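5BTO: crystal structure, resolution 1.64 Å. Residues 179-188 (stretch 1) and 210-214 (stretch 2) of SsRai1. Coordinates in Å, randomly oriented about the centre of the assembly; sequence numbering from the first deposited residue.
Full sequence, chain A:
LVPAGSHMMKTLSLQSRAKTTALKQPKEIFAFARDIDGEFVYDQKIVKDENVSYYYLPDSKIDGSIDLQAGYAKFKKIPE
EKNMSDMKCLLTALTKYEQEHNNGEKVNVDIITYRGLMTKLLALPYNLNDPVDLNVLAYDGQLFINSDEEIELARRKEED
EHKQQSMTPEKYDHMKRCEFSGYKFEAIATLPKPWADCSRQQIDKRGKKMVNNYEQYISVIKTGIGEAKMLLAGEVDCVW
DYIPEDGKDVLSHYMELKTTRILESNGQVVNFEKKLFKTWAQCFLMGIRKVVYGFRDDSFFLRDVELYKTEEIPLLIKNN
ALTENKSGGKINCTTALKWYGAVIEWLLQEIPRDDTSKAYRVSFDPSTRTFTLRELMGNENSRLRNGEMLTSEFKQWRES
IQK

Stretch 1 179-188: EFSGYKFEAI
Stretch 2 210-214: MVNNY

Residues 179-188 are helical throughout, continuing a helix that begins earlier in the chain; phi stays between -55° and -68° until Ile-188 (-82°/-13°). From Phe-180 O onward the i to i+4 bonds run at 2.9 to 3.2 Å, as in Lys-184 N to Phe-180 O at 2.9 Å and Glu-186 N to Gly-182 O at 3.2 Å; before that, Gly-182 N makes a weak 3.4 Å bond to Glu-179 O. Residues 210-214 form no regular helix or strand. Val-211 (-111°/140°) and Asn-212 (-146°/161°) are extended, then Asn-213 (-119°/18°) and Tyr-214 (-72°/-45°) turn the chain. Register is set by Lys-184 CA and Val-211 CA, 6.2 Å apart. Stretch 2 runs broadly against the helix, with Val-211 beside Lys-184 and Ala-187 and Asn-213 back beside Tyr-183. No hydrogen bond joins the stretches, so the 287 Å² they bury rests on van der Waals packing.

Val-211, chi1 t (175°), points toward the helix and has 103 Å² covered, the largest share of any residue. Its branches spread over one helical side: CG1 lies 3.5 Å from Tyr-183 CB, while CG2 lies 3.9 Å from Ala-187 CB and 3.8 Å from Lys-184 CD. The lysine (t, p, t, t) thus contributes aliphatic chain here, its NZ being hydrogen-bonded elsewhere in the structure. Phe-180 (chi1 171°, chi2 82°) starts sideways but brings its ring nearer, placing CE1 3.8 Å from Val-211 CB in an oblique approach.

Tyr-183 (chi1 -62°, chi2 -77°) extends the contact to Asn-213. Asn-213 CB sits over one face of the Tyr-183 ring, 3.8 Å from that ring's centroid and 28° off the normal, a CH-pi geometry; the closest atoms are Tyr-183 CE1 and Asn-213 CB at 3.4 Å. Asn-213 adopts chi1 70° and chi2 -5°, and its OD1 is satisfied elsewhere. Between Val-211 and Asn-213, the Asn-212 side chain (chi1 80°, chi2 84°) points away, although Asn-212 O comes within 4.1 Å of Tyr-183 CD1; Asn-212 OD1 accepts a weak 2.9 Å hydrogen bond from Tyr-214 N, with an N-H...acceptor angle of 122°.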

ATOM      1  N   GLU A 179      -9.916  35.229   2.547  1.00 37.29           N
ATOM      2  CA  GLU A 179     -10.580  34.605   1.403  1.00 38.47           C
ATOM      3  C   GLU A 179     -10.896  35.656   0.346  1.00 35.92           C
ATOM      4  O   GLU A 179     -10.696  35.438  -0.848  1.00 34.90           O
ATOM      5  CB  GLU A 179     -11.871  33.900   1.831  1.00 41.34           C
ATOM      6  CG  GLU A 179     -12.555  33.153   0.688  1.00 46.19           C
ATOM      7  CD  GLU A 179     -13.996  32.771   0.991  1.00 50.54           C
ATOM      8  OE1 GLU A 179     -14.572  31.972   0.221  1.00 52.01           O
ATOM      9  OE2 GLU A 179     -14.557  33.272   1.989  1.00 53.38           O
ATOM     10  N   PHE A 180     -11.398  36.800   0.797  1.00 35.86           N
ATOM     11  CA  PHE A 180     -11.730  37.894  -0.103  1.00 34.15           C
ATOM     12  C   PHE A 180     -10.505  38.379  -0.867  1.00 32.82           C
ATOM     13  O   PHE A 180     -10.575  38.632  -2.071  1.00 34.08           O
ATOM     14  CB  PHE A 180     -12.349  39.058   0.674  1.00 36.19           C
ATOM     15  CG  PHE A 180     -12.517  40.307  -0.142  1.00 37.96           C
ATOM     16  CD1 PHE A 180     -13.607  40.460  -0.986  1.00 39.28           C
ATOM     17  CD2 PHE A 180     -11.585  41.330  -0.069  1.00 38.85           C
ATOM     18  CE1 PHE A 180     -13.767  41.611  -1.738  1.00 38.76           C
ATOM     19  CE2 PHE A 180     -11.736  42.482  -0.822  1.00 39.03           C
ATOM     20  CZ  PHE A 180     -12.827  42.621  -1.661  1.00 39.25           C
ATOM     21  N   SER A 181      -9.385  38.505  -0.159  1.00 28.63           N
ATOM     22  CA  SER A 181      -8.155  39.038  -0.735  1.00 29.45           C
ATOM     23  C   SER A 181      -7.700  38.303  -2.000  1.00 28.46           C
ATOM     24  O   SER A 181      -7.099  38.908  -2.882  1.00 28.69           O
ATOM     25  CB  SER A 181      -7.032  39.075   0.313  1.00 31.40           C
ATOM     26  OG  SER A 181      -6.568  37.774   0.642  1.00 32.37           O
ATOM     27  N   GLY A 182      -7.985  37.007  -2.088  1.00 29.39           N
ATOM     28  CA  GLY A 182      -7.619  36.231  -3.261  1.00 30.41           C
ATOM     29  C   GLY A 182      -8.420  36.667  -4.476  1.00 31.16           C
ATOM     30  O   GLY A 182      -7.869  36.871  -5.562  1.00 30.49           O
ATOM     31  N   TYR A 183      -9.727  36.816  -4.288  1.00 32.03           N
ATOM     32  CA  TYR A 183     -10.597  37.313  -5.345  1.00 33.05           C
ATOM     33  C   TYR A 183     -10.277  38.765  -5.696  1.00 30.20           C
ATOM     34  O   TYR A 183     -10.345  39.153  -6.863  1.00 30.33           O
ATOM     35  CB  TYR A 183     -12.071  37.169  -4.952  1.00 35.67           C
ATOM     36  CG  TYR A 183     -12.503  35.736  -4.726  1.00 37.54           C
ATOM     37  CD1 TYR A 183     -12.743  34.885  -5.794  1.00 39.78           C
ATOM     38  CD2 TYR A 183     -12.664  35.232  -3.442  1.00 39.41           C
ATOM     39  CE1 TYR A 183     -13.133  33.573  -5.592  1.00 40.61           C
ATOM     40  CE2 TYR A 183     -13.053  33.918  -3.230  1.00 40.68           C
ATOM     41  CZ  TYR A 183     -13.287  33.096  -4.309  1.00 42.01           C
ATOM     42  OH  TYR A 183     -13.678  31.790  -4.110  1.00 44.72           O
ATOM     43  N   LYS A 184      -9.926  39.566  -4.692  1.00 29.44           N
ATOM     44  CA  LYS A 184      -9.561  40.960  -4.931  1.00 27.33           C
ATOM     45  C   LYS A 184      -8.299  41.031  -5.785  1.00 28.27           C
ATOM     46  O   LYS A 184      -8.209  41.835  -6.711  1.00 29.10           O
ATOM     47  CB  LYS A 184      -9.349  41.700  -3.606  1.00 28.72           C
ATOM     48  CG  LYS A 184      -8.896  43.157  -3.747  1.00 32.53           C
ATOM     49  CD  LYS A 184      -9.973  44.042  -4.375  1.00 34.24           C
ATOM     50  CE  LYS A 184      -9.592  45.518  -4.297  1.00 35.36           C
ATOM     51  NZ  LYS A 184     -10.712  46.426  -4.673  1.00 35.11           N
ATOM     52  N   PHE A 185      -7.328  40.177  -5.474  1.00 27.00           N
ATOM     53  CA  PHE A 185      -6.097  40.144  -6.236  1.00 26.95           C
ATOM     54  C   PHE A 185      -6.401  39.840  -7.698  1.00 28.17           C
ATOM     55  O   PHE A 185      -5.874  40.491  -8.594  1.00 30.12           O
ATOM     56  CB  PHE A 185      -5.124  39.112  -5.660  1.00 26.00           C
ATOM     57  CG  PHE A 185      -3.819  39.033  -6.396  1.00 24.56           C
ATOM     58  CD1 PHE A 185      -2.994  40.149  -6.504  1.00 24.75           C
ATOM     59  CD2 PHE A 185      -3.409  37.841  -6.977  1.00 22.25           C
ATOM     60  CE1 PHE A 185      -1.784  40.075  -7.185  1.00 23.79           C
ATOM     61  CE2 PHE A 185      -2.203  37.760  -7.654  1.00 23.80           C
ATOM     62  CZ  PHE A 185      -1.390  38.884  -7.762  1.00 23.41           C
ATOM     63  N   GLU A 186      -7.262  38.861  -7.944  1.00 29.04           N
ATOM     64  CA  GLU A 186      -7.612  38.531  -9.322  1.00 31.27           C
ATOM     65  C   GLU A 186      -8.203  39.749 -10.015  1.00 30.67           C
ATOM     66  O   GLU A 186      -7.862  40.053 -11.159  1.00 31.28           O
ATOM     67  CB  GLU A 186      -8.596  37.367  -9.377  1.00 35.07           C
ATOM     68  CG  GLU A 186      -8.040  36.060  -8.855  1.00 39.60           C
ATOM     69  CD  GLU A 186      -8.972  34.900  -9.119  1.00 44.71           C
ATOM     70  OE1 GLU A 186      -9.666  34.457  -8.177  1.00 46.09           O
ATOM     71  OE2 GLU A 186      -9.011  34.433 -10.276  1.00 47.33           O
ATOM     72  N   ALA A 187      -9.080  40.451  -9.308  1.00 30.38           N
ATOM     73  CA  ALA A 187      -9.772  41.604  -9.870  1.00 30.30           C
ATOM     74  C   ALA A 187      -8.813  42.728 -10.260  1.00 33.04           C
ATOM     75  O   ALA A 187      -8.938  43.308 -11.337  1.00 35.25           O
ATOM     76  CB  ALA A 187     -10.820  42.115  -8.896  1.00 29.75           C
ATOM     77  N   ILE A 188      -7.861  43.037  -9.385  1.00 32.10           N
ATOM     78  CA  ILE A 188      -6.953  44.148  -9.640  1.00 31.49           C
ATOM     79  C   ILE A 188      -5.799  43.765 -10.559  1.00 30.94           C
ATOM     80  O   ILE A 188      -5.105  44.636 -11.082  1.00 34.66           O
ATOM     81  CB  ILE A 188      -6.435  44.797  -8.320  1.00 32.88           C
ATOM     82  CG1 ILE A 188      -5.535  43.840  -7.536  1.00 32.90           C
ATOM     83  CG2 ILE A 188      -7.603  45.242  -7.460  1.00 35.27           C
ATOM     84  CD1 ILE A 188      -4.066  43.924  -7.897  1.00 33.10           C
ATOM     85  N   MET A 210     -16.121  46.230  -8.265  1.00 47.23           N
ATOM     86  CA  MET A 210     -16.727  45.263  -7.356  1.00 46.46           C
ATOM     87  C   MET A 210     -16.149  43.870  -7.575  1.00 44.99           C
ATOM     88  O   MET A 210     -15.827  43.495  -8.701  1.00 47.36           O
ATOM     89  CB  MET A 210     -18.246  45.237  -7.534  1.00 48.13           C
ATOM     90  CG  MET A 210     -18.975  44.311  -6.572  1.00 52.03           C
ATOM     91  SD  MET A 210     -20.770  44.450  -6.713  1.00 55.66           S
ATOM     92  CE  MET A 210     -21.312  43.269  -5.486  1.00 56.52           C
ATOM     93  N   VAL A 211     -16.020  43.109  -6.492  1.00 41.42           N
ATOM     94  CA  VAL A 211     -15.446  41.766  -6.546  1.00 38.36           C
ATOM     95  C   VAL A 211     -16.509  40.709  -6.273  1.00 38.68           C
ATOM     96  O   VAL A 211     -17.367  40.890  -5.402  1.00 39.05           O
ATOM     97  CB  VAL A 211     -14.308  41.604  -5.522  1.00 36.42           C
ATOM     98  CG1 VAL A 211     -13.798  40.169  -5.504  1.00 36.38           C
ATOM     99  CG2 VAL A 211     -13.182  42.570  -5.830  1.00 37.43           C
ATOM    100  N   ASN A 212     -16.444  39.605  -7.015  1.00 37.41           N
ATOM    101  CA  ASN A 212     -17.410  38.522  -6.874  1.00 36.67           C
ATOM    102  C   ASN A 212     -16.770  37.157  -7.108  1.00 34.89           C
ATOM    103  O   ASN A 212     -15.696  37.053  -7.712  1.00 33.55           O
ATOM    104  CB  ASN A 212     -18.581  38.710  -7.845  1.00 36.58           C
ATOM    105  CG  ASN A 212     -18.248  38.260  -9.261  1.00 36.77           C
ATOM    106  OD1 ASN A 212     -18.347  37.077  -9.588  1.00 36.53           O
ATOM    107  ND2 ASN A 212     -17.858  39.204 -10.107  1.00 36.93           N
ATOM    108  N   ASN A 213     -17.427  36.105  -6.632  1.00 35.03           N
ATOM    109  CA  ASN A 213     -16.948  34.754  -6.911  1.00 35.87           C
ATOM    110  C   ASN A 213     -17.972  33.921  -7.680  1.00 34.95           C
ATOM    111  O   ASN A 213     -17.883  32.694  -7.723  1.00 35.77           O
ATOM    112  CB  ASN A 213     -16.483  34.042  -5.633  1.00 37.56           C
ATOM    113  CG  ASN A 213     -17.628  33.691  -4.704  1.00 41.39           C
ATOM    114  OD1 ASN A 213     -18.780  34.048  -4.947  1.00 43.11           O
ATOM    115  ND2 ASN A 213     -17.314  32.970  -3.635  1.00 43.63           N
ATOM    116  N   TYR A 214     -18.939  34.602  -8.289  1.00 34.72           N
ATOM    117  CA  TYR A 214     -19.888  33.953  -9.186  1.00 33.36           C
ATOM    118  C   TYR A 214     -19.219  33.573 -10.497  1.00 30.85           C
ATOM    119  O   TYR A 214     -19.405  32.468 -11.008  1.00 30.56           O
ATOM    120  CB  TYR A 214     -21.069  34.874  -9.483  1.00 36.51           C
ATOM    121  CG  TYR A 214     -22.134  34.860  -8.419  1.00 40.55           C
ATOM    122  CD1 TYR A 214     -21.964  35.560  -7.232  1.00 42.74           C
ATOM    123  CD2 TYR A 214     -23.313  34.147  -8.599  1.00 42.37           C
ATOM    124  CE1 TYR A 214     -22.939  35.551  -6.252  1.00 44.36           C
ATOM    125  CE2 TYR A 214     -24.297  34.132  -7.622  1.00 44.65           C
ATOM    126  CZ  TYR A 214     -24.103  34.836  -6.454  1.00 45.98           C
ATOM    127  OH  TYR A 214     -25.075  34.825  -5.482  1.00 48.45           O
TER